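FMN-dependent NADH:quinone oxidoreductase 1 (Bacillus anthracis, PDB 3U7I) probably uses NADH and bound FMN to reduce electrophilic quinones and to cleave the azo bond of aromatic azo compounds. Local coordinates at residues N5-I10 and E42-I47; N96-V101 and R142-I147; G151-N156 and T190-P195. One frame throughout, in Å; residues are numbered along the deposited sequence. Where two conformers were deposited one is given.

Interaction 1: residues N5-I10 and E42-I47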
ATOM      1  N   ASN C   5      14.261   8.050 -24.847  1.00 25.12           N
ATOM      2  CA  ASN C   5      13.817   9.429 -24.617  1.00 20.01           C
ATOM      3  C   ASN C   5      12.308   9.473 -24.400  1.00 18.33           C
ATOM      4  O   ASN C   5      11.566  10.020 -25.220  1.00 18.69           O
ATOM      5  CB  ASN C   5      14.186  10.310 -25.806  1.00 20.03           C
ATOM      6  CG  ASN C   5      15.650  10.660 -25.832  1.00 22.90           C
ATOM      7  OD1 ASN C   5      16.206  11.097 -24.831  1.00 26.08           O
ATOM      8  ND2 ASN C   5      16.287  10.463 -26.974  1.00 20.54           N
ATOM      9  N   LYS C   6      11.863   8.892 -23.292  1.00 18.34           N
ATOM     10  CA  LYS C   6      10.457   8.635 -23.078  1.00 17.42           C
ATOM     11  C   LYS C   6      10.078   8.946 -21.644  1.00 16.74           C
ATOM     12  O   LYS C   6      10.780   8.528 -20.723  1.00 16.73           O
ATOM     13  CB  LYS C   6      10.148   7.161 -23.371  1.00 19.40           C
ATOM     14  CG  LYS C   6       8.662   6.821 -23.215  1.00 23.78           C
ATOM     15  CD  LYS C   6       8.403   5.323 -23.157  1.00 23.69           C
ATOM     16  CE  LYS C   6       8.762   4.629 -24.456  1.00 24.33           C
ATOM     17  NZ  LYS C   6       8.127   3.277 -24.515  1.00 21.52           N
ATOM     18  N   THR C   7       8.972   9.670 -21.461  1.00 13.61           N
ATOM     19  CA  THR C   7       8.422   9.946 -20.137  1.00 13.62           C
ATOM     20  C   THR C   7       7.197   9.080 -19.926  1.00 15.59           C
ATOM     21  O   THR C   7       6.381   8.924 -20.829  1.00 18.22           O
ATOM     22  CB  THR C   7       8.012  11.426 -20.008  1.00 16.54           C
ATOM     23  OG1 THR C   7       9.138  12.255 -20.300  1.00 20.02           O
ATOM     24  CG2 THR C   7       7.509  11.750 -18.598  1.00 16.06           C
ATOM     25  N   LEU C   8       7.062   8.511 -18.739  1.00 14.70           N
ATOM     26  CA  LEU C   8       5.905   7.678 -18.458  1.00 17.72           C
ATOM     27  C   LEU C   8       5.080   8.264 -17.315  1.00 16.57           C
ATOM     28  O   LEU C   8       5.588   8.483 -16.214  1.00 16.66           O
ATOM     29  CB  LEU C   8       6.331   6.234 -18.145  1.00 17.75           C
ATOM     30  CG  LEU C   8       5.268   5.218 -17.704  1.00 15.32           C
ATOM     31  CD1 LEU C   8       4.226   4.965 -18.796  1.00 18.08           C
ATOM     32  CD2 LEU C   8       5.920   3.908 -17.250  1.00 13.76           C
ATOM     33  N   ILE C   9       3.810   8.527 -17.598  1.00 14.63           N
ATOM     34  CA  ILE C   9       2.867   8.981 -16.579  1.00 18.54           C
ATOM     35  C   ILE C   9       2.244   7.761 -15.909  1.00 18.17           C
ATOM     36  O   ILE C   9       1.634   6.919 -16.578  1.00 16.53           O
ATOM     37  CB  ILE C   9       1.721   9.857 -17.177  1.00 20.73           C
ATOM     38  CG1 ILE C   9       2.250  10.829 -18.242  1.00 21.48           C
ATOM     39  CG2 ILE C   9       0.951  10.580 -16.053  1.00 19.39           C
ATOM     40  CD1 ILE C   9       3.373  11.717 -17.758  1.00 23.14           C
ATOM     41  N   ILE C  10       2.419   7.667 -14.594  1.00 16.85           N
ATOM     42  CA  ILE C  10       1.760   6.643 -13.790  1.00 17.04           C
ATOM     43  C   ILE C  10       0.669   7.316 -12.959  1.00 17.76           C
ATOM     44  O   ILE C  10       0.942   7.924 -11.918  1.00 16.90           O
ATOM     45  CB  ILE C  10       2.748   5.906 -12.871  1.00 16.02           C
ATOM     46  CG1 ILE C  10       3.882   5.290 -13.691  1.00 16.55           C
ATOM     47  CG2 ILE C  10       2.016   4.850 -12.036  1.00 16.50           C
ATOM     48  CD1 ILE C  10       5.198   5.188 -12.927  1.00 14.92           C
ATOM     49  N   GLU C  42      11.562  13.525 -27.488  1.00 16.61           N
ATOM     50  CA  GLU C  42      10.879  12.980 -26.316  1.00 16.48           C
ATOM     51  C   GLU C  42       9.468  12.518 -26.633  1.00 16.16           C
ATOM     52  O   GLU C  42       8.682  13.271 -27.216  1.00 18.88           O
ATOM     53  CB  GLU C  42      10.806  14.030 -25.199  1.00 18.14           C
ATOM     54  CG  GLU C  42      10.253  13.491 -23.881  1.00 18.71           C
ATOM     55  CD  GLU C  42      11.303  12.720 -23.089  1.00 21.06           C
ATOM     56  OE1 GLU C  42      12.498  12.833 -23.426  1.00 20.60           O
ATOM     57  OE2 GLU C  42      10.939  12.008 -22.128  1.00 21.44           O
ATOM     58  N   THR C  43       9.143  11.291 -26.238  1.00 15.30           N
ATOM     59  CA  THR C  43       7.772  10.816 -26.339  1.00 15.97           C
ATOM     60  C   THR C  43       7.192  10.597 -24.944  1.00 15.66           C
ATOM     61  O   THR C  43       7.917  10.560 -23.943  1.00 16.64           O
ATOM     62  CB  THR C  43       7.643   9.526 -27.180  1.00 14.57           C
ATOM     63  OG1 THR C  43       8.574   8.555 -26.699  1.00 15.49           O
ATOM     64  CG2 THR C  43       7.928   9.801 -28.650  1.00 13.92           C
ATOM     65  N   ILE C  44       5.875  10.457 -24.875  1.00 14.40           N
ATOM     66  CA  ILE C  44       5.213  10.299 -23.583  1.00 17.23           C
ATOM     67  C   ILE C  44       4.146   9.211 -23.634  1.00 16.84           C
ATOM     68  O   ILE C  44       3.355   9.145 -24.578  1.00 17.32           O
ATOM     69  CB  ILE C  44       4.563  11.627 -23.123  1.00 18.81           C
ATOM     70  CG1 ILE C  44       5.613  12.746 -23.052  1.00 19.87           C
ATOM     71  CG2 ILE C  44       3.832  11.431 -21.803  1.00 16.53           C
ATOM     72  CD1 ILE C  44       5.041  14.111 -22.693  1.00 21.63           C
ATOM     73  N   GLU C  45       4.143   8.353 -22.619  1.00 17.42           N
ATOM     74  CA  GLU C  45       3.100   7.348 -22.465  1.00 17.88           C
ATOM     75  C   GLU C  45       2.464   7.507 -21.092  1.00 15.92           C
ATOM     76  O   GLU C  45       3.065   8.097 -20.193  1.00 19.40           O
ATOM     77  CB  GLU C  45       3.677   5.938 -22.628  1.00 17.29           C
ATOM     78  CG  GLU C  45       4.336   5.716 -23.970  1.00 18.61           C
ATOM     79  CD  GLU C  45       4.923   4.332 -24.111  1.00 22.83           C
ATOM     80  OE1 GLU C  45       4.736   3.504 -23.187  1.00 24.17           O
ATOM     81  OE2 GLU C  45       5.566   4.074 -25.154  1.00 22.99           O
ATOM     82  N   GLN C  46       1.248   6.996 -20.937  1.00 15.64           N
ATOM     83  CA  GLN C  46       0.545   7.065 -19.657  1.00 14.11           C
ATOM     84  C   GLN C  46      -0.200   5.769 -19.362  1.00 16.28           C
ATOM     85  O   GLN C  46      -0.914   5.236 -20.217  1.00 18.58           O
ATOM     86  CB  GLN C  46      -0.442   8.238 -19.637  1.00 15.09           C
ATOM     87  CG  GLN C  46      -1.314   8.293 -18.377  1.00 17.34           C
ATOM     88  CD  GLN C  46      -1.965   9.646 -18.184  1.00 20.33           C
ATOM     89  OE1 GLN C  46      -1.482  10.655 -18.703  1.00 22.42           O
ATOM     90  NE2 GLN C  46      -3.067   9.678 -17.443  1.00 19.89           N
ATOM     91  N   ILE C  47      -0.033   5.269 -18.146  1.00 15.73           N
ATOM     92  CA  ILE C  47      -0.802   4.120 -17.689  1.00 13.90           C
ATOM     93  C   ILE C  47      -1.747   4.588 -16.592  1.00 12.44           C
ATOM     94  O   ILE C  47      -1.340   5.276 -15.656  1.00 16.58           O
ATOM     95  CB  ILE C  47       0.114   2.952 -17.207  1.00 19.50           C
ATOM     96  CG1 ILE C  47      -0.717   1.744 -16.752  1.00 19.07           C
ATOM     97  CG2 ILE C  47       1.058   3.405 -16.099  1.00 18.20           C
ATOM     98  CD1 ILE C  47       0.134   0.538 -16.369  1.00 19.97           C
TER

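Interaction 2: residues N96-V101 and R142-I147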
ATOM      1  N   ASN C  96      12.887   6.946 -19.062  1.00 18.50           N
ATOM      2  CA  ASN C  96      13.919   7.470 -18.165  1.00 22.20           C
ATOM      3  C   ASN C  96      13.425   8.633 -17.303  1.00 20.08           C
ATOM      4  O   ASN C  96      14.175   9.179 -16.491  1.00 19.60           O
ATOM      5  CB  ASN C  96      15.215   7.825 -18.908  1.00 30.74           C
ATOM      6  CG  ASN C  96      15.121   9.127 -19.648  1.00 37.92           C
ATOM      7  OD1 ASN C  96      14.133   9.392 -20.324  1.00 42.76           O
ATOM      8  ND2 ASN C  96      16.147   9.963 -19.516  1.00 39.06           N
ATOM      9  N   THR C  97      12.154   8.993 -17.483  1.00 16.69           N
ATOM     10  CA  THR C  97      11.487  10.004 -16.662  1.00 16.35           C
ATOM     11  C   THR C  97      10.110   9.473 -16.249  1.00 16.65           C
ATOM     12  O   THR C  97       9.328   9.016 -17.094  1.00 16.56           O
ATOM     13  CB  THR C  97      11.347  11.366 -17.414  1.00 19.37           C
ATOM     14  OG1 THR C  97      12.642  11.851 -17.804  1.00 18.28           O
ATOM     15  CG2 THR C  97      10.648  12.411 -16.539  1.00 21.61           C
ATOM     16  N   TYR C  98       9.823   9.509 -14.948  1.00 17.91           N
ATOM     17  CA  TYR C  98       8.570   8.970 -14.426  1.00 14.55           C
ATOM     18  C   TYR C  98       7.786  10.066 -13.729  1.00 15.34           C
ATOM     19  O   TYR C  98       8.365  10.885 -13.014  1.00 15.53           O
ATOM     20  CB  TYR C  98       8.834   7.837 -13.425  1.00 14.89           C
ATOM     21  CG  TYR C  98       9.661   6.699 -13.985  1.00 16.92           C
ATOM     22  CD1 TYR C  98       9.071   5.706 -14.774  1.00 17.39           C
ATOM     23  CD2 TYR C  98      11.031   6.615 -13.729  1.00 16.25           C
ATOM     24  CE1 TYR C  98       9.826   4.663 -15.301  1.00 17.87           C
ATOM     25  CE2 TYR C  98      11.795   5.580 -14.246  1.00 17.55           C
ATOM     26  CZ  TYR C  98      11.188   4.601 -15.034  1.00 18.85           C
ATOM     27  OH  TYR C  98      11.940   3.559 -15.554  1.00 18.34           O
ATOM     28  N   VAL C  99       6.472  10.090 -13.935  1.00 15.99           N
ATOM     29  CA  VAL C  99       5.612  11.008 -13.179  1.00 20.36           C
ATOM     30  C   VAL C  99       4.476  10.241 -12.500  1.00 19.07           C
ATOM     31  O   VAL C  99       3.606   9.685 -13.177  1.00 20.02           O
ATOM     32  CB  VAL C  99       5.034  12.156 -14.060  1.00 16.76           C
ATOM     33  CG1 VAL C  99       4.186  13.119 -13.207  1.00 17.08           C
ATOM     34  CG2 VAL C  99       6.161  12.918 -14.758  1.00 19.16           C
ATOM     35  N   ILE C 100       4.494  10.207 -11.169  1.00 17.15           N
ATOM     36  CA  ILE C 100       3.434   9.556 -10.399  1.00 16.33           C
ATOM     37  C   ILE C 100       2.419  10.570  -9.867  1.00 17.32           C
ATOM     38  O   ILE C 100       2.780  11.540  -9.198  1.00 17.93           O
ATOM     39  CB  ILE C 100       4.004   8.709  -9.222  1.00 14.40           C
ATOM     40  CG1 ILE C 100       4.821   7.531  -9.766  1.00 17.14           C
ATOM     41  CG2 ILE C 100       2.865   8.240  -8.287  1.00 16.09           C
ATOM     42  CD1 ILE C 100       5.423   6.622  -8.701  1.00 19.31           C
ATOM     43  N   VAL C 101       1.148  10.338 -10.184  1.00 17.60           N
ATOM     44  CA  VAL C 101       0.053  11.187  -9.712  1.00 20.26           C
ATOM     45  C   VAL C 101      -0.837  10.395  -8.744  1.00 17.92           C
ATOM     46  O   VAL C 101      -1.362   9.336  -9.091  1.00 18.70           O
ATOM     47  CB  VAL C 101      -0.796  11.734 -10.899  1.00 15.67           C
ATOM     48  CG1 VAL C 101      -1.772  12.827 -10.435  1.00 18.37           C
ATOM     49  CG2 VAL C 101       0.126  12.249 -12.024  1.00 16.93           C
ATOM     50  N   ARG C 142      17.899   7.905 -14.317  1.00 21.20           N
ATOM     51  CA  ARG C 142      16.484   8.147 -14.537  1.00 21.83           C
ATOM     52  C   ARG C 142      15.959   9.136 -13.504  1.00 20.67           C
ATOM     53  O   ARG C 142      16.596   9.367 -12.477  1.00 19.15           O
ATOM     54  CB  ARG C 142      15.695   6.832 -14.490  1.00 21.67           C
ATOM     55  CG  ARG C 142      16.264   5.773 -15.417  1.00 19.55           C
ATOM     56  CD  ARG C 142      15.522   4.450 -15.345  1.00 16.98           C
ATOM     57  NE  ARG C 142      16.231   3.452 -16.141  1.00 17.88           N
ATOM     58  CZ  ARG C 142      15.674   2.625 -17.024  1.00 16.86           C
ATOM     59  NH1 ARG C 142      16.446   1.770 -17.687  1.00 21.96           N
ATOM     60  NH2 ARG C 142      14.366   2.640 -17.244  1.00 16.65           N
ATOM     61  N   ARG C 143      14.796   9.718 -13.780  1.00 21.11           N
ATOM     62  CA  ARG C 143      14.236  10.750 -12.911  1.00 20.17           C
ATOM     63  C   ARG C 143      12.788  10.450 -12.537  1.00 20.18           C
ATOM     64  O   ARG C 143      12.023   9.897 -13.326  1.00 20.03           O
ATOM     65  CB  ARG C 143      14.316  12.134 -13.564  1.00 19.55           C
ATOM     66  CG  ARG C 143      15.691  12.549 -14.029  1.00 22.02           C
ATOM     67  CD  ARG C 143      15.928  12.196 -15.509  1.00 22.87           C
ATOM     68  NE  ARG C 143      14.904  12.765 -16.387  1.00 22.57           N
ATOM     69  CZ  ARG C 143      14.963  13.982 -16.926  1.00 25.13           C
ATOM     70  NH1 ARG C 143      16.001  14.777 -16.680  1.00 24.00           N
ATOM     71  NH2 ARG C 143      13.979  14.409 -17.710  1.00 25.30           N
HETATM   72  N   MSE C 144      12.411  10.845 -11.331  1.00 18.53           N
HETATM   73  CA  MSE C 144      11.057  10.612 -10.848  0.53 17.30           C
HETATM   74  C   MSE C 144      10.482  11.873 -10.212  1.00 18.92           C
HETATM   75  O   MSE C 144      11.142  12.546  -9.417  1.00 19.06           O
HETATM   76  CB  MSE C 144      11.022   9.444  -9.849  0.53 16.59           C
HETATM   77  CG  MSE C 144       9.763   9.391  -8.972  0.53 17.80           C
HETATM   78 SE   MSE C 144       8.105   8.755  -9.836  0.53 32.28          SE
HETATM   79  CE  MSE C 144       8.640   6.914 -10.231  0.53 30.74           C
ATOM     80  N   LEU C 145       9.244  12.184 -10.583  1.00 18.06           N
ATOM     81  CA  LEU C 145       8.487  13.275  -9.980  1.00 19.37           C
ATOM     82  C   LEU C 145       7.185  12.705  -9.449  1.00 18.81           C
ATOM     83  O   LEU C 145       6.462  12.014 -10.167  1.00 21.29           O
ATOM     84  CB  LEU C 145       8.196  14.376 -10.998  1.00 21.25           C
ATOM     85  CG  LEU C 145       7.318  15.528 -10.501  1.00 22.73           C
ATOM     86  CD1 LEU C 145       8.078  16.421  -9.514  1.00 21.98           C
ATOM     87  CD2 LEU C 145       6.793  16.343 -11.684  1.00 24.05           C
ATOM     88  N   VAL C 146       6.888  12.979  -8.184  1.00 17.34           N
ATOM     89  CA  VAL C 146       5.629  12.537  -7.597  1.00 15.70           C
ATOM     90  C   VAL C 146       4.731  13.750  -7.360  1.00 17.28           C
ATOM     91  O   VAL C 146       5.174  14.746  -6.785  1.00 18.54           O
ATOM     92  CB  VAL C 146       5.865  11.793  -6.265  1.00 17.57           C
ATOM     93  CG1 VAL C 146       4.533  11.438  -5.608  1.00 18.12           C
ATOM     94  CG2 VAL C 146       6.703  10.550  -6.494  1.00 12.85           C
ATOM     95  N   ILE C 147       3.492  13.683  -7.835  1.00 18.10           N
ATOM     96  CA  ILE C 147       2.519  14.746  -7.602  0.70 20.03           C
ATOM     97  C   ILE C 147       1.458  14.226  -6.636  1.00 19.67           C
ATOM     98  O   ILE C 147       0.614  13.408  -7.004  1.00 20.88           O
ATOM     99  CB  ILE C 147       1.854  15.218  -8.926  0.70 19.87           C
ATOM    100  CG1 ILE C 147       2.890  15.918  -9.817  0.70 19.85           C
ATOM    101  CG2 ILE C 147       0.685  16.152  -8.634  0.70 19.93           C
ATOM    102  CD1 ILE C 147       2.386  16.238 -11.211  0.70 20.06           C
TER

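Interaction 3: residues G151-N156 and T190-P195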
ATOM      1  N   GLY C 151      -5.188  16.045   2.126  1.00 27.36           N
ATOM      2  CA  GLY C 151      -5.991  16.869   3.007  1.00 26.47           C
ATOM      3  C   GLY C 151      -5.141  17.555   4.059  1.00 25.98           C
ATOM      4  O   GLY C 151      -5.315  18.742   4.318  1.00 29.07           O
ATOM      5  N   GLY C 152      -4.213  16.816   4.660  1.00 26.22           N
ATOM      6  CA  GLY C 152      -3.378  17.361   5.717  1.00 27.11           C
ATOM      7  C   GLY C 152      -2.080  17.967   5.215  1.00 28.54           C
ATOM      8  O   GLY C 152      -1.800  17.949   4.013  1.00 25.83           O
ATOM      9  N   ILE C 153      -1.294  18.512   6.140  1.00 30.02           N
ATOM     10  CA  ILE C 153       0.002  19.102   5.813  1.00 30.80           C
ATOM     11  C   ILE C 153       1.130  18.238   6.380  1.00 31.82           C
ATOM     12  O   ILE C 153       1.074  17.813   7.540  1.00 29.96           O
ATOM     13  CB  ILE C 153       0.093  20.555   6.317  1.00 31.14           C
ATOM     14  CG1 ILE C 153      -0.743  21.464   5.416  1.00 34.25           C
ATOM     15  CG2 ILE C 153       1.534  21.039   6.360  1.00 31.24           C
ATOM     16  CD1 ILE C 153      -0.938  22.857   5.956  1.00 36.72           C
ATOM     17  N   TYR C 154       2.144  17.978   5.552  1.00 32.26           N
ATOM     18  CA  TYR C 154       3.160  16.963   5.850  1.00 32.63           C
ATOM     19  C   TYR C 154       4.576  17.514   6.014  1.00 32.13           C
ATOM     20  O   TYR C 154       5.525  16.766   6.259  1.00 32.12           O
ATOM     21  CB  TYR C 154       3.120  15.855   4.784  1.00 31.48           C
ATOM     22  CG  TYR C 154       1.859  15.038   4.918  1.00 33.15           C
ATOM     23  CD1 TYR C 154       1.830  13.890   5.706  1.00 32.87           C
ATOM     24  CD2 TYR C 154       0.678  15.448   4.310  1.00 34.31           C
ATOM     25  CE1 TYR C 154       0.663  13.159   5.864  1.00 31.59           C
ATOM     26  CE2 TYR C 154      -0.494  14.721   4.464  1.00 33.07           C
ATOM     27  CZ  TYR C 154      -0.495  13.581   5.240  1.00 31.74           C
ATOM     28  OH  TYR C 154      -1.658  12.863   5.387  1.00 30.61           O
ATOM     29  N   THR C 155       4.707  18.828   5.911  1.00 30.58           N
ATOM     30  CA  THR C 155       6.016  19.460   5.927  1.00 33.41           C
ATOM     31  C   THR C 155       6.317  20.206   7.237  1.00 38.81           C
ATOM     32  O   THR C 155       7.201  21.069   7.277  1.00 42.71           O
ATOM     33  CB  THR C 155       6.157  20.406   4.728  1.00 33.44           C
ATOM     34  OG1 THR C 155       4.947  21.166   4.584  1.00 34.21           O
ATOM     35  CG2 THR C 155       6.399  19.602   3.458  1.00 30.04           C
ATOM     36  N   ASN C 156       5.592  19.863   8.303  1.00 37.56           N
ATOM     37  CA  ASN C 156       5.793  20.488   9.613  1.00 40.18           C
ATOM     38  C   ASN C 156       6.696  19.674  10.556  1.00 37.85           C
ATOM     39  O   ASN C 156       6.840  20.019  11.737  1.00 36.20           O
ATOM     40  CB  ASN C 156       4.449  20.749  10.306  1.00 43.14           C
ATOM     41  CG  ASN C 156       3.526  21.639   9.497  1.00 46.66           C
ATOM     42  OD1 ASN C 156       3.962  22.595   8.854  1.00 49.19           O
ATOM     43  ND2 ASN C 156       2.233  21.330   9.533  1.00 48.46           N
ATOM     44  N   THR C 190      -5.436  20.572   1.476  1.00 31.61           N
ATOM     45  CA  THR C 190      -6.687  20.847   0.762  1.00 35.12           C
ATOM     46  C   THR C 190      -7.904  20.898   1.709  1.00 38.28           C
ATOM     47  O   THR C 190      -8.992  21.345   1.321  1.00 42.81           O
ATOM     48  CB  THR C 190      -6.946  19.838  -0.399  1.00 37.22           C
ATOM     49  OG1 THR C 190      -7.241  18.534   0.130  1.00 36.97           O
ATOM     50  CG2 THR C 190      -5.736  19.761  -1.335  1.00 34.59           C
ATOM     51  N   ALA C 191      -7.720  20.444   2.946  1.00 33.15           N
ATOM     52  CA  ALA C 191      -8.817  20.439   3.913  1.00 33.22           C
ATOM     53  C   ALA C 191      -8.787  21.665   4.816  1.00 39.48           C
ATOM     54  O   ALA C 191      -9.781  21.973   5.476  1.00 44.81           O
ATOM     55  CB  ALA C 191      -8.794  19.171   4.743  1.00 28.85           C
ATOM     56  N   VAL C 192      -7.649  22.360   4.847  1.00 39.02           N
ATOM     57  CA  VAL C 192      -7.484  23.510   5.735  1.00 41.25           C
ATOM     58  C   VAL C 192      -6.991  24.785   5.062  1.00 42.48           C
ATOM     59  O   VAL C 192      -7.073  25.856   5.658  1.00 44.22           O
ATOM     60  CB  VAL C 192      -6.543  23.208   6.927  1.00 42.94           C
ATOM     61  CG1 VAL C 192      -7.196  22.221   7.888  1.00 43.88           C
ATOM     62  CG2 VAL C 192      -5.185  22.711   6.438  1.00 41.85           C
ATOM     63  N   LEU C 193      -6.477  24.679   3.839  1.00 41.26           N
ATOM     64  CA  LEU C 193      -5.967  25.853   3.121  1.00 39.88           C
ATOM     65  C   LEU C 193      -6.895  26.288   1.975  1.00 38.43           C
ATOM     66  O   LEU C 193      -7.770  25.533   1.545  1.00 35.37           O
ATOM     67  CB  LEU C 193      -4.540  25.604   2.604  1.00 39.76           C
ATOM     68  CG  LEU C 193      -3.434  25.284   3.623  1.00 39.49           C
ATOM     69  CD1 LEU C 193      -2.130  24.893   2.908  1.00 36.42           C
ATOM     70  CD2 LEU C 193      -3.202  26.453   4.567  1.00 40.34           C
ATOM     71  N   ASP C 194      -6.709  27.519   1.500  1.00 43.84           N
ATOM     72  CA  ASP C 194      -7.508  28.064   0.399  1.00 45.78           C
ATOM     73  C   ASP C 194      -7.239  27.314  -0.905  1.00 43.91           C
ATOM     74  O   ASP C 194      -6.085  27.186  -1.316  1.00 46.36           O
ATOM     75  CB  ASP C 194      -7.203  29.556   0.224  1.00 49.10           C
ATOM     76  CG  ASP C 194      -7.842  30.144  -1.016  1.00 51.45           C
ATOM     77  OD1 ASP C 194      -9.058  29.944  -1.232  1.00 50.40           O
ATOM     78  OD2 ASP C 194      -7.118  30.813  -1.779  1.00 55.25           O
ATOM     79  N   PRO C 195      -8.306  26.816  -1.561  1.00 44.60           N
ATOM     80  CA  PRO C 195      -8.207  26.006  -2.783  1.00 43.44           C
ATOM     81  C   PRO C 195      -7.380  26.674  -3.881  1.00 42.13           C
ATOM     82  O   PRO C 195      -6.645  25.999  -4.601  1.00 38.97           O
ATOM     83  CB  PRO C 195      -9.669  25.869  -3.229  1.00 43.34           C
ATOM     84  CG  PRO C 195     -10.449  25.983  -1.983  1.00 42.88           C
ATOM     85  CD  PRO C 195      -9.707  26.993  -1.142  1.00 44.56           C
TER

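Interaction 1: residues N5-I10 and E42-I47
Thr7 OG1 donates a 2.6 Å hydrogen bond to Glu42 OE2. The hydroxyl reaches this oxygen on its anti side, 26° out of the carboxylate plane. The same OG1 is hydrogen-bonded to Tyr34 OH of helix 22-37, so two partners hold it. Glu42 lies just before its strand. Its chain bends at chi2 (80°), which brings Glu42 CD to 3.4 Å from Asn5 O. The two side chains of Thr7 and Glu42 cross at about a right angle.

Backbone bonds join the two parallel strands. Thr7 N binds Thr43 O and Thr7 O accepts from Glu45 N. Two residues on, Ile9 N reaches Glu45 O at 2.7 Å and Ile9 O takes Ile47 N.

A salt bridge lies on the face that carries Lys6, Leu8 and Ile10. Lys6 NZ meets Glu45 OE2 at 2.8 Å, coming from above the carboxylate plane. Ser94 OG is a second partner of NZ, and Gln91 NE2 binds Glu45 OE1. Further along this face Ile10 and Ile47 lie side by side, with Ile10 CG1 4.2 Å from Ile47 CG2.

The other face packs against helix 22-37. Ile9 CG1 touches Ile44 CG2 at 3.9 Å. Ile9 CB rests on the aliphatic part of Gln46, 3.6 Å from its CG, while Gln46 NE2 is tied to Asn48.

Strand 6-11, helix 22-37 and strand 43-48 form the first beta-alpha-beta unit of the flavodoxin-like fold, and strand 43-48 is the outermost strand on this side of the chain's parallel sheet.

Interaction 2: residues N96-V101 and R142-I147
Arg143 folds back toward Thr97 through two bends, one at chi2 (94°) that sets CD and one at chi3 (55°) that sets NE. Thr97 OG1 stands anti to its own carbonyl carbon. The guanidinium grips this one oxygen side-on, with NE at 2.8 Å and NH2 at 2.9 Å from OG1. The hydroxyl oxygen lies almost in the guanidinium plane. NH2 also binds Leu213 O, which ties this end of the strand pair to the C-terminal helix 195-214.

Arg142 behaves differently. Its chain runs extended from CG to NE and passes the edge of the Tyr98 ring, with CD 4.0 Å from CE2. Arg142 NH2 then reaches Tyr98 OH at 3.1 Å, and the ring and guanidinium planes are nearly parallel. NE of Arg142 makes a salt bridge to Asp140, and NH2 is also bonded to Lys93 O. Tyr98 OH has a further partner in Phe92 O.

Beyond these polar ends the parallel strands turn apolar. Met144, a selenomethionine, brings SE and CE against Ile100 and Tyr98, but it has two modelled conformers and this packing holds for the one given. Backbone bonds join the pair throughout. Ile147 N reaches Ile100 O at 2.6 Å, with an N-H...O angle of 178°.

Both arginines cluster at the N-terminal ends of these strands, where hydroxyls, backbone carbonyls and the carboxylate of Asp140 take up their N-H groups. Their positive charge may polarise the Thr97 and Tyr98 hydroxyls, though Asp140 would partly balance Arg142. The rest of the contact is held by backbone bonds and apolar packing.

Interaction 3: residues G151-N156 and T190-P195
Gly151 O points at the backbone of segment 190-195 and accepts a 3.3 Å hydrogen bond from Ala191 N, the one such bond between two irregular segments. The donor lies in the carbonyl plane, on a lone pair, with a C=O...N angle of 121°. These are loops at the C-terminal ends of neighbouring parallel strands, 143-149 and 181-187, in the flavodoxin-like fold. That end of the sheet is where such folds bind their flavin. Thr190 indeed comes within about 4 Å, side chain to side chain, of Val22, a predicted FMN-binding residue.

Thr190 OG1 sits between its own backbone N and carbonyl carbon (chi1 69°). There it lies beside Gly151, 3.6 Å from its CA. Ala191 CB packs on the same glycine, 3.5 Å from Gly151 O. Just outside the two segments, backbone bonds of Thr190 with Ser150 and of Gly152 with Gly189 also join the two loops.

A small apolar patch lies further along. Ile153 points its CB toward the other loop, and its side chain meets that of Leu193 at about a right angle. CG1 of Ile153 stands anti to the carbonyl carbon and beside the backbone N, and CD1 at the end of this branch makes the contact. Val192 CG2 adds a looser touch, 4.3 Å from Ile153 CD1. Val192 and Leu193 both point their CB toward segment 151-156. Leu193 also rests on Val198 of helix 195-214, the helix that Asp194 N-caps, so the patch continues onto it. The closest touch between Ile153 and Leu193 is methyl to methyl, Ile153 CD1 to Leu193 CD1 at 3.9 Å.

Interactions 1 and 2 belong to one parallel sheet. Strands 6-11 and 97-103 are neighbours in it, and Ile10 N lies 2.7 Å from Val99 O, a probable hydrogen bond. Interaction 2 is the buried core, covered by helices on both faces. Interaction 1 is partly buried, since strand 43-48 is outermost in the chain, and it carries a salt bridge across the strands. Interaction 3 is a surface contact of loops, with one bond between its segments and a few methyl groups. Its first segment follows strand 143-149 of interaction 2, yet the two centres are about 23 Å apart. From interaction 1 it is separated by about 17 Å between nearest atoms.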